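Local structure of kirola (4IGV) at residues I140-D143 and I144-Y147; R25-L28 and Y29-S32. The protein is a kiwifruit allergen of the MLP/ripening-related family, related to PR-10 proteins, whose Bet v 1-like fold probably binds small hydrophobic ligands. All coordinates share one frame; numbering follows the deposited sequence.

Interaction 1 (I140-D143 and I144-Y147); sequences ITKD and IETY
Thr146 and Lys142 meet where the last turn of helix 131-145 gives out. The Thr146 hydroxyl OG1 donates to Lys142 O at 2.7 Å, and Thr146 N reaches the same oxygen only through a weak bond of 3.1 Å, bent to 134°. OG1 stands between its own N and carbonyl carbon (chi1 59°), which turns it back along the helix to supplement the failing backbone bond. The two amides just before it still make regular bonds, Ile144 N to Ile140 O and Glu145 N to Thr141 O, both 2.9 Å. Glu145 folds back alongside Lys142, and its OE2 lies 3.4 Å from Lys142 CG; the ammonium NZ remains 6.5 Å from OE2, so the carboxylate meets the lysine's aliphatic root. The other carboxylate oxygen of Glu145, OE1, accepts a hydrogen bond from Leu14 N. On the buried side Ile140 CG2 packs against Ile144 CD1 at 3.8 Å, and Ile144 continues onto Phe20, Ile23 and Phe24 of helix 17-25. Thr141 OG1 is held by Cys137 O and Trp116 NE1, while Asp143 OD2 bonds to Ser35 OG. Such an amphipathic C-terminal end, with its apolar side against the short helices, is characteristic of the long helix in the Bet v 1 fold.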
ATOM      1  N   ILE A 140      -1.380  -5.663  -7.023  1.00 13.53           N
ATOM      2  CA  ILE A 140      -1.367  -6.352  -5.729  1.00 13.69           C
ATOM      3  C   ILE A 140      -2.797  -6.637  -5.266  1.00 12.69           C
ATOM      4  O   ILE A 140      -3.111  -7.741  -4.837  1.00 13.55           O
ATOM      5  CB  ILE A 140      -0.568  -5.605  -4.663  1.00 14.23           C
ATOM      6  CG1 ILE A 140       0.914  -5.693  -5.010  1.00 16.63           C
ATOM      7  CG2 ILE A 140      -0.865  -6.203  -3.282  1.00 17.80           C
ATOM      8  CD1 ILE A 140       1.731  -4.710  -4.182  1.00 20.50           C
ATOM      9  N   THR A 141      -3.668  -5.631  -5.396  1.00 12.37           N
ATOM     10  CA  THR A 141      -5.050  -5.772  -5.013  1.00 12.67           C
ATOM     11  C   THR A 141      -5.722  -6.914  -5.791  1.00 12.69           C
ATOM     12  O   THR A 141      -6.422  -7.745  -5.220  1.00 12.52           O
ATOM     13  CB  THR A 141      -5.811  -4.449  -5.269  1.00 12.30           C
ATOM     14  OG1 THR A 141      -5.177  -3.400  -4.513  1.00 13.18           O
ATOM     15  CG2 THR A 141      -7.281  -4.541  -4.896  1.00 14.44           C
ATOM     16  N   LYS A 142      -5.484  -6.974  -7.087  1.00 12.81           N
ATOM     17  CA  LYS A 142      -6.059  -8.027  -7.920  1.00 13.33           C
ATOM     18  C   LYS A 142      -5.496  -9.406  -7.591  1.00 12.35           C
ATOM     19  O   LYS A 142      -6.243 -10.405  -7.604  1.00 13.10           O
ATOM     20  CB  LYS A 142      -5.889  -7.674  -9.396  1.00 13.87           C
ATOM     21  CG  LYS A 142      -6.740  -6.479  -9.831  1.00 16.93           C
ATOM     22  CD  LYS A 142      -6.438  -6.048 -11.228  1.00 21.52           C
ATOM     23  CE  LYS A 142      -7.177  -4.790 -11.585  1.00 23.91           C
ATOM     24  NZ  LYS A 142      -6.821  -4.387 -12.978  1.00 30.77           N
ATOM     25  N   ASP A 143      -4.209  -9.436  -7.239  1.00 13.34           N
ATOM     26  CA  ASP A 143      -3.595 -10.700  -6.804  1.00 13.76           C
ATOM     27  C   ASP A 143      -4.235 -11.181  -5.507  1.00 12.35           C
ATOM     28  O   ASP A 143      -4.493 -12.370  -5.391  1.00 15.21           O
ATOM     29  CB  ASP A 143      -2.108 -10.544  -6.656  1.00 14.57           C
ATOM     30  CG  ASP A 143      -1.377 -10.521  -7.976  1.00 17.76           C
ATOM     31  OD1 ASP A 143      -1.953 -10.898  -9.030  1.00 19.84           O
ATOM     32  OD2 ASP A 143      -0.191 -10.140  -8.014  1.00 19.69           O
ATOM     33  N   ILE A 144      -4.499 -10.249  -4.576  1.00 13.11           N
ATOM     34  CA  ILE A 144      -5.117 -10.663  -3.313  1.00 14.24           C
ATOM     35  C   ILE A 144      -6.519 -11.169  -3.570  1.00 15.68           C
ATOM     36  O   ILE A 144      -6.933 -12.214  -3.060  1.00 16.90           O
ATOM     37  CB  ILE A 144      -5.103  -9.520  -2.304  1.00 15.22           C
ATOM     38  CG1 ILE A 144      -3.686  -9.182  -1.864  1.00 14.71           C
ATOM     39  CG2 ILE A 144      -6.046  -9.837  -1.133  1.00 15.47           C
ATOM     40  CD1 ILE A 144      -3.561  -7.807  -1.138  1.00 16.42           C
ATOM     41  N   GLU A 145      -7.298 -10.418  -4.343  1.00 15.57           N
ATOM     42  CA  GLU A 145      -8.706 -10.795  -4.547  1.00 17.27           C
ATOM     43  C   GLU A 145      -8.890 -12.104  -5.253  1.00 17.52           C
ATOM     44  O   GLU A 145      -9.899 -12.772  -5.073  1.00 20.97           O
ATOM     45  CB  GLU A 145      -9.479  -9.630  -5.219  1.00 19.94           C
ATOM     46  CG  GLU A 145      -9.246  -9.470  -6.627  1.00 19.35           C
ATOM     47  CD  GLU A 145     -10.006  -8.251  -7.275  1.00 16.87           C
ATOM     48  OE1 GLU A 145     -11.201  -8.212  -7.170  1.00 22.11           O
ATOM     49  OE2 GLU A 145      -9.295  -7.321  -7.749  1.00 21.51           O
ATOM     50  N   THR A 146      -7.905 -12.519  -6.053  1.00 16.57           N
ATOM     51  CA  THR A 146      -8.001 -13.723  -6.847  1.00 18.75           C
ATOM     52  C   THR A 146      -7.156 -14.858  -6.247  1.00 19.59           C
ATOM     53  O   THR A 146      -7.065 -15.927  -6.883  1.00 24.20           O
ATOM     54  CB  THR A 146      -7.562 -13.508  -8.305  1.00 17.56           C
ATOM     55  OG1 THR A 146      -6.212 -13.041  -8.375  1.00 17.47           O
ATOM     56  CG2 THR A 146      -8.489 -12.537  -9.008  1.00 17.38           C
ATOM     57  N   TYR A 147      -6.567 -14.663  -5.070  1.00 19.06           N
ATOM     58  CA  TYR A 147      -5.685 -15.667  -4.489  1.00 21.65           C
ATOM     59  C   TYR A 147      -6.453 -16.936  -4.137  1.00 26.06           C
ATOM     60  O   TYR A 147      -7.489 -16.872  -3.502  1.00 26.26           O
ATOM     61  CB  TYR A 147      -5.025 -15.091  -3.236  1.00 19.19           C
ATOM     62  CG  TYR A 147      -4.050 -16.043  -2.603  1.00 21.72           C
ATOM     63  CD1 TYR A 147      -2.809 -16.269  -3.173  1.00 23.39           C
ATOM     64  CD2 TYR A 147      -4.325 -16.610  -1.384  1.00 21.87           C
ATOM     65  CE1 TYR A 147      -1.902 -17.112  -2.584  1.00 25.17           C
ATOM     66  CE2 TYR A 147      -3.421 -17.482  -0.777  1.00 26.72           C
ATOM     67  CZ  TYR A 147      -2.215 -17.731  -1.380  1.00 27.64           C
ATOM     68  OH  TYR A 147      -1.301 -18.572  -0.783  1.00 33.43           O
TER

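Interaction 2 (R25-L28 and Y29-S32); sequences RYRL and YLIS
A type I beta turn from Arg27 to Leu30 leads into helix 30-34, the second of the two short helices that follow the first strand. Leu30 N closes it on Arg27 O at 2.9 Å, and Ile31 N repeats the step on Leu28 O at 3.0 Å. Between side chains of the turn, Arg27 NE donates to Tyr29 OH over 2.9 Å in a nearly straight bond (168°). The hydroxyl sits at the edge of the guanidinium, in its plane, although guanidinium and ring are inclined by 63°. Arg27 gets there by bending at chi3 (65°), which brings NE to the phenol oxygen, and one ring face of Tyr29 lies over the Arg27 backbone. Leu30 CD1 rests over the centre of one guanidinium face, 3.8 Å from Arg27 CZ. In the Bet v 1 fold the two short helices form a V between the first and second strands of the curved antiparallel sheet. Two buried side chains, Leu28 in the turn and Ile31 just after it, run side by side, their CD1 atoms 4.1 Å apart in the conformer of Ile31 described. Leu28 continues onto Ile56 and Phe58 of strand 55-62, Ile31 onto Ile39 and Val42 of strand 39-46, while the Tyr29 ring meets Trp49 edge-to-face.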
ATOM      1  N   ARG A  25      -3.995  -4.175   7.632  1.00 12.13           N
ATOM      2  CA  ARG A  25      -3.785  -3.743   8.989  1.00 12.73           C
ATOM      3  C   ARG A  25      -2.944  -4.746   9.776  1.00 12.88           C
ATOM      4  O   ARG A  25      -1.885  -4.360  10.265  1.00 14.52           O
ATOM      5  CB  ARG A  25      -5.102  -3.472   9.730  1.00 12.18           C
ATOM      6  CG  ARG A  25      -4.860  -2.977  11.135  1.00 12.94           C
ATOM      7  CD  ARG A  25      -6.095  -2.619  11.919  1.00 11.55           C
ATOM      8  NE  ARG A  25      -5.713  -2.227  13.272  1.00 12.34           N
ATOM      9  CZ  ARG A  25      -6.554  -2.033  14.265  1.00 13.24           C
ATOM     10  NH1 ARG A  25      -7.841  -2.079  14.048  1.00 14.17           N
ATOM     11  NH2 ARG A  25      -6.109  -1.654  15.449  1.00 16.53           N
ATOM     12  N   TYR A  26      -3.409  -5.980   9.935  1.00 11.93           N
ATOM     13  CA  TYR A  26      -2.801  -6.892  10.861  1.00 11.96           C
ATOM     14  C   TYR A  26      -1.897  -7.968  10.272  1.00 13.01           C
ATOM     15  O   TYR A  26      -1.072  -8.539  11.014  1.00 14.89           O
ATOM     16  CB  TYR A  26      -3.903  -7.593  11.620  1.00 13.03           C
ATOM     17  CG  TYR A  26      -4.543  -6.803  12.718  1.00 13.24           C
ATOM     18  CD1 TYR A  26      -5.871  -6.499  12.662  1.00 13.15           C
ATOM     19  CD2 TYR A  26      -3.826  -6.481  13.843  1.00 13.55           C
ATOM     20  CE1 TYR A  26      -6.505  -5.809  13.714  1.00 13.42           C
ATOM     21  CE2 TYR A  26      -4.434  -5.786  14.891  1.00 15.34           C
ATOM     22  CZ  TYR A  26      -5.776  -5.494  14.779  1.00 14.16           C
ATOM     23  OH  TYR A  26      -6.362  -4.859  15.891  1.00 18.92           O
ATOM     24  N   ARG A  27      -2.038  -8.302   9.005  1.00 12.48           N
ATOM     25  CA  ARG A  27      -1.289  -9.448   8.461  1.00 13.54           C
ATOM     26  C   ARG A  27      -0.660  -9.093   7.119  1.00 12.60           C
ATOM     27  O   ARG A  27      -0.733  -9.850   6.147  1.00 13.14           O
ATOM     28  CB  ARG A  27      -2.180 -10.684   8.359  1.00 13.40           C
ATOM     29  CG  ARG A  27      -2.840 -11.112   9.670  1.00 15.13           C
ATOM     30  CD  ARG A  27      -3.468 -12.463   9.683  1.00 16.11           C
ATOM     31  NE  ARG A  27      -2.449 -13.509   9.524  1.00 17.55           N
ATOM     32  CZ  ARG A  27      -2.649 -14.737   9.061  1.00 21.18           C
ATOM     33  NH1 ARG A  27      -3.859 -15.092   8.727  1.00 18.48           N
ATOM     34  NH2 ARG A  27      -1.635 -15.606   8.938  1.00 25.20           N
ATOM     35  N   LEU A  28       0.084  -7.995   7.113  1.00 12.90           N
ATOM     36  CA  LEU A  28       0.585  -7.440   5.878  1.00 13.09           C
ATOM     37  C   LEU A  28       1.589  -8.370   5.208  1.00 13.23           C
ATOM     38  O   LEU A  28       1.720  -8.398   3.976  1.00 15.10           O
ATOM     39  CB  LEU A  28       1.148  -6.020   6.112  1.00 15.71           C
ATOM     40  CG  LEU A  28       1.417  -5.155   4.871  1.00 20.25           C
ATOM     41  CD1 LEU A  28       0.179  -4.917   3.990  1.00 23.34           C
ATOM     42  CD2 LEU A  28       2.033  -3.841   5.320  1.00 22.46           C
ATOM     43  N   TYR A  29       2.283  -9.164   6.006  1.00 12.56           N
ATOM     44  CA  TYR A  29       3.198 -10.167   5.518  1.00 13.65           C
ATOM     45  C   TYR A  29       2.562 -11.165   4.542  1.00 14.55           C
ATOM     46  O   TYR A  29       3.260 -11.769   3.726  1.00 16.28           O
ATOM     47  CB  TYR A  29       3.886 -10.922   6.641  1.00 14.64           C
ATOM     48  CG  TYR A  29       2.936 -11.531   7.651  1.00 15.41           C
ATOM     49  CD1 TYR A  29       2.350 -12.759   7.401  1.00 15.68           C
ATOM     50  CD2 TYR A  29       2.598 -10.896   8.830  1.00 14.75           C
ATOM     51  CE1 TYR A  29       1.482 -13.322   8.309  1.00 16.35           C
ATOM     52  CE2 TYR A  29       1.738 -11.451   9.735  1.00 14.98           C
ATOM     53  CZ  TYR A  29       1.165 -12.670   9.468  1.00 16.24           C
ATOM     54  OH  TYR A  29       0.303 -13.218  10.415  1.00 19.37           O
ATOM     55  N   LEU A  30       1.238 -11.341   4.608  1.00 13.66           N
ATOM     56  CA  LEU A  30       0.594 -12.279   3.665  1.00 14.29           C
ATOM     57  C   LEU A  30       0.738 -11.830   2.204  1.00 15.73           C
ATOM     58  O   LEU A  30       0.578 -12.652   1.309  1.00 15.68           O
ATOM     59  CB  LEU A  30      -0.889 -12.432   4.002  1.00 14.87           C
ATOM     60  CG  LEU A  30      -1.177 -13.149   5.282  1.00 15.69           C
ATOM     61  CD1 LEU A  30      -2.659 -13.142   5.570  1.00 16.80           C
ATOM     62  CD2 LEU A  30      -0.651 -14.607   5.293  1.00 18.54           C
ATOM     63  N   ILE A  31       1.014 -10.549   1.940  0.50 13.69           N
ATOM     64  CA  ILE A  31       1.081 -10.093   0.544  0.50 13.52           C
ATOM     65  C   ILE A  31       2.322 -10.606  -0.169  0.50 14.11           C
ATOM     66  O   ILE A  31       2.356 -10.618  -1.405  0.50 13.29           O
ATOM     67  CB  ILE A  31       0.919  -8.559   0.344  0.50 13.71           C
ATOM     68  CG1 ILE A  31       2.133  -7.776   0.885  0.50 11.70           C
ATOM     69  CG2 ILE A  31      -0.491  -8.090   0.852  0.50 13.37           C
ATOM     70  CD1 ILE A  31       2.115  -6.264   0.603  0.50 14.21           C
ATOM     71  N   SER A  32       3.349 -11.010   0.577  0.50 13.98           N
ATOM     72  CA  SER A  32       4.449 -11.755  -0.065  0.50 15.39           C
ATOM     73  C   SER A  32       3.925 -13.022  -0.712  0.50 17.04           C
ATOM     74  O   SER A  32       4.240 -13.292  -1.880  0.50 18.47           O
ATOM     75  CB  SER A  32       5.519 -12.089   0.954  0.50 16.45           C
ATOM     76  OG  SER A  32       5.976 -10.864   1.482  0.50 16.78           O
TER

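Along the chain interaction 2 comes first, at the junction between helices 17-25 and 30-34, and interaction 1 follows more than a hundred residues later, at the end of helix 131-145. All seven strands have been completed by then, the short helices standing between the first and second of them. In space the two lie close, their centres about 13 Å apart, and they touch directly: in one of the two conformers of Ile31, Ile144 CD1 packs on Ile31 CG2 at 3.7 Å. Ile23 of helix 17-25 also contacts both isoleucines. The C-terminal helix is thereby joined to the short helices through a shared apolar patch, an example of chain-distant helix ends converging in one Bet v 1-like domain.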